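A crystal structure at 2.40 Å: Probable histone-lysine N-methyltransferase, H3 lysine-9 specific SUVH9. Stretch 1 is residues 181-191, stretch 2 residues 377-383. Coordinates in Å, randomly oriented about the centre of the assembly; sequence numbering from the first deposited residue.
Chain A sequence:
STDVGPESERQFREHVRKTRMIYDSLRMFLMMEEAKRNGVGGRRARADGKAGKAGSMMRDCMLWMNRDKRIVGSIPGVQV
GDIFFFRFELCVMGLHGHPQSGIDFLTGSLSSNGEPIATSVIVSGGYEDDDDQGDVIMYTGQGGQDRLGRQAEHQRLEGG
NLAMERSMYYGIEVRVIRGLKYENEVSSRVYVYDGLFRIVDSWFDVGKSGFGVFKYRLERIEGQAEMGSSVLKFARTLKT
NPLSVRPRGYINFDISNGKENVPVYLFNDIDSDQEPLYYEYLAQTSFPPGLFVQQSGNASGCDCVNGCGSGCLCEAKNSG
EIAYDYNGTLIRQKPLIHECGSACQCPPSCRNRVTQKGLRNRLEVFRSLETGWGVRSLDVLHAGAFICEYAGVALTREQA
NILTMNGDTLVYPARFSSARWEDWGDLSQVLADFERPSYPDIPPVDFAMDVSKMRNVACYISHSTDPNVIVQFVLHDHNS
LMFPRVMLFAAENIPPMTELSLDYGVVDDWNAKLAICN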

# COMPACT_ATOMS: atom_id res chain seq x y z
N LYS A 181 -1.67 -1.61 -16.03
CA LYS A 181 -2.22 -0.27 -15.84
C LYS A 181 -3.32 -0.41 -14.80
O LYS A 181 -4.40 -0.90 -15.09
CB LYS A 181 -2.79 0.32 -17.13
CG LYS A 181 -3.44 1.68 -16.90
CD LYS A 181 -4.05 2.27 -18.17
CE LYS A 181 -2.98 2.75 -19.12
NZ LYS A 181 -2.00 3.66 -18.44
N TYR A 182 -3.02 0.03 -13.59
CA TYR A 182 -3.93 -0.22 -12.48
C TYR A 182 -4.04 1.02 -11.61
O TYR A 182 -3.05 1.70 -11.33
CB TYR A 182 -3.44 -1.43 -11.67
CG TYR A 182 -4.53 -2.12 -10.87
CD1 TYR A 182 -5.25 -3.17 -11.42
CD2 TYR A 182 -4.82 -1.73 -9.57
CE1 TYR A 182 -6.24 -3.81 -10.70
CE2 TYR A 182 -5.80 -2.36 -8.85
CZ TYR A 182 -6.51 -3.40 -9.42
OH TYR A 182 -7.50 -4.03 -8.70
N GLU A 183 -5.26 1.31 -11.18
CA GLU A 183 -5.57 2.52 -10.42
C GLU A 183 -4.84 2.54 -9.07
O GLU A 183 -4.98 1.63 -8.25
CB GLU A 183 -7.09 2.60 -10.22
CG GLU A 183 -7.61 3.90 -9.63
CD GLU A 183 -9.14 3.95 -9.60
OE1 GLU A 183 -9.79 2.94 -9.95
OE2 GLU A 183 -9.68 5.00 -9.21
N ASN A 184 -4.04 3.58 -8.87
CA ASN A 184 -3.38 3.82 -7.59
C ASN A 184 -2.92 5.27 -7.51
O ASN A 184 -2.84 5.95 -8.52
CB ASN A 184 -2.20 2.87 -7.39
CG ASN A 184 -1.04 3.19 -8.30
OD1 ASN A 184 -0.19 4.02 -7.98
ND2 ASN A 184 -0.99 2.53 -9.45
N GLU A 185 -2.60 5.72 -6.31
CA GLU A 185 -2.36 7.14 -6.08
C GLU A 185 -0.89 7.56 -6.09
O GLU A 185 -0.57 8.72 -5.83
CB GLU A 185 -3.04 7.59 -4.77
CG GLU A 185 -4.40 8.27 -4.97
CD GLU A 185 -5.39 7.41 -5.74
OE1 GLU A 185 -6.02 7.94 -6.69
OE2 GLU A 185 -5.55 6.22 -5.40
N VAL A 186 0.00 6.63 -6.39
CA VAL A 186 1.44 6.92 -6.35
C VAL A 186 2.09 6.93 -7.74
O VAL A 186 2.99 7.73 -8.00
CB VAL A 186 2.18 5.98 -5.37
CG1 VAL A 186 1.55 4.61 -5.40
CG2 VAL A 186 3.67 5.92 -5.66
N SER A 187 1.61 6.08 -8.64
CA SER A 187 2.11 6.07 -10.01
C SER A 187 1.04 5.65 -11.02
O SER A 187 -0.10 5.39 -10.66
CB SER A 187 3.34 5.17 -10.15
OG SER A 187 2.96 3.80 -10.13
N SER A 188 1.44 5.57 -12.28
CA SER A 188 0.51 5.24 -13.36
C SER A 188 0.31 3.73 -13.56
O SER A 188 -0.56 3.32 -14.32
CB SER A 188 0.96 5.88 -14.67
OG SER A 188 2.31 5.53 -14.98
N ARG A 189 1.10 2.91 -12.87
CA ARG A 189 0.98 1.47 -13.03
C ARG A 189 1.27 0.69 -11.74
O ARG A 189 1.81 1.23 -10.78
CB ARG A 189 1.90 0.96 -14.15
CG ARG A 189 3.29 0.52 -13.69
CD ARG A 189 4.10 1.66 -13.10
NE ARG A 189 4.54 2.62 -14.10
CZ ARG A 189 5.28 3.69 -13.84
NH1 ARG A 189 5.66 3.94 -12.59
NH2 ARG A 189 5.65 4.51 -14.82
N VAL A 190 0.90 -0.59 -11.75
CA VAL A 190 1.15 -1.48 -10.63
C VAL A 190 1.95 -2.70 -11.10
O VAL A 190 1.60 -3.33 -12.11
CB VAL A 190 -0.17 -1.95 -9.97
CG1 VAL A 190 0.07 -3.13 -9.04
CG2 VAL A 190 -0.83 -0.80 -9.23
N TYR A 191 3.03 -3.02 -10.39
CA TYR A 191 3.79 -4.24 -10.65
C TYR A 191 3.50 -5.26 -9.55
O TYR A 191 3.65 -4.97 -8.37
CB TYR A 191 5.29 -3.97 -10.74
CG TYR A 191 5.65 -3.06 -11.89
CD1 TYR A 191 5.49 -3.47 -13.20
CD2 TYR A 191 6.11 -1.77 -11.66
CE1 TYR A 191 5.79 -2.64 -14.26
CE2 TYR A 191 6.41 -0.93 -12.70
CZ TYR A 191 6.25 -1.36 -14.00
OH TYR A 191 6.55 -0.52 -15.05
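Stretch 2, residues 377-383: SLDVLHA

From Asp-379 to Ala-383 stretch 2 is extended, without regular helix or strand; Leu-378, just before, is not extended (phi/psi -78/-22). Stretch 2 runs in the same sense as stretch 1: Val-380 lies nearest Asn-184 (CA to CA 5.8 Å), and His-382 lies nearest Val-186 (CA to CA 7.3 Å). The contact is small, burying 304 Å² over both sides.

Apolar packing centres on Val-380, whose CA-to-CB bond points toward stretch 1. CG2 of Val-380 lies 3.6 Å from CE2 of Tyr-182, oblique to the ring, and 4.5 Å from CG2 of Val-190.

Further van der Waals contacts follow. CG1 of Val-380 lies 3.9 Å from CB of Asn-184. CB of Val-380 is 3.8 Å from the backbone O of Glu-183. Leu-381 points away, and His-382 again points toward stretch 1. CE1 of His-382 lies 3.6 Å from CB of Glu-185, and CB of His-382 lies 4.2 Å from CG1 of Val-186.

No direct hydrogen bond joins the stretches. Water 1 bridges them instead. Water 1 accepts from N of Glu-185 at 3.0 Å, lies 2.7 Å from ND1 of His-382, and donates a weak bond to O of Val-380 at 3.5 Å.

Within stretch 1, Asn-184 braces the turn. OD1 of Asn-184 accepts from N of Val-186 (3.1 Å) and N of Ser-187 (2.8 Å), while ND2 of Asn-184 donates to O of Tyr-182 (2.9 Å).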

# COMPACT_ATOMS: atom_id res chain seq x y z
N SER A 377 -9.94 -3.96 1.29
CA SER A 377 -10.12 -2.88 0.33
C SER A 377 -10.15 -3.40 -1.11
O SER A 377 -9.34 -4.25 -1.47
CB SER A 377 -9.01 -1.84 0.48
OG SER A 377 -9.06 -0.90 -0.58
N LEU A 378 -11.06 -2.87 -1.92
CA LEU A 378 -11.07 -3.20 -3.35
C LEU A 378 -9.99 -2.40 -4.06
O LEU A 378 -9.53 -2.77 -5.14
CB LEU A 378 -12.42 -2.91 -4.00
CG LEU A 378 -13.71 -3.43 -3.35
CD1 LEU A 378 -14.87 -3.33 -4.34
CD2 LEU A 378 -13.58 -4.84 -2.84
N ASP A 379 -9.59 -1.29 -3.45
CA ASP A 379 -8.61 -0.40 -4.06
C ASP A 379 -7.21 -0.71 -3.55
O ASP A 379 -7.04 -1.35 -2.51
CB ASP A 379 -8.95 1.06 -3.77
CG ASP A 379 -10.37 1.42 -4.19
OD1 ASP A 379 -10.87 0.84 -5.18
OD2 ASP A 379 -10.99 2.27 -3.52
N VAL A 380 -6.21 -0.28 -4.30
CA VAL A 380 -4.83 -0.36 -3.85
C VAL A 380 -4.65 0.68 -2.76
O VAL A 380 -5.16 1.80 -2.87
CB VAL A 380 -3.86 -0.08 -5.02
CG1 VAL A 380 -2.47 0.24 -4.51
CG2 VAL A 380 -3.84 -1.27 -5.98
N LEU A 381 -3.97 0.31 -1.68
CA LEU A 381 -3.67 1.26 -0.63
C LEU A 381 -2.17 1.39 -0.49
O LEU A 381 -1.46 0.40 -0.29
CB LEU A 381 -4.28 0.81 0.70
CG LEU A 381 -5.80 0.62 0.70
CD1 LEU A 381 -6.23 -0.01 2.01
CD2 LEU A 381 -6.50 1.96 0.49
N HIS A 382 -1.67 2.62 -0.59
CA HIS A 382 -0.24 2.85 -0.49
C HIS A 382 0.19 3.24 0.92
O HIS A 382 -0.62 3.68 1.74
CB HIS A 382 0.24 3.87 -1.52
CG HIS A 382 -0.28 5.25 -1.30
ND1 HIS A 382 -1.43 5.72 -1.91
CD2 HIS A 382 0.20 6.29 -0.57
CE1 HIS A 382 -1.64 6.98 -1.55
NE2 HIS A 382 -0.66 7.34 -0.74
N ALA A 383 1.48 3.07 1.19
CA ALA A 383 2.05 3.32 2.50
C ALA A 383 1.85 4.77 2.94
O ALA A 383 2.21 5.70 2.22
CB ALA A 383 3.53 2.98 2.51
O HOH W 1 -2.74 4.13 -3.72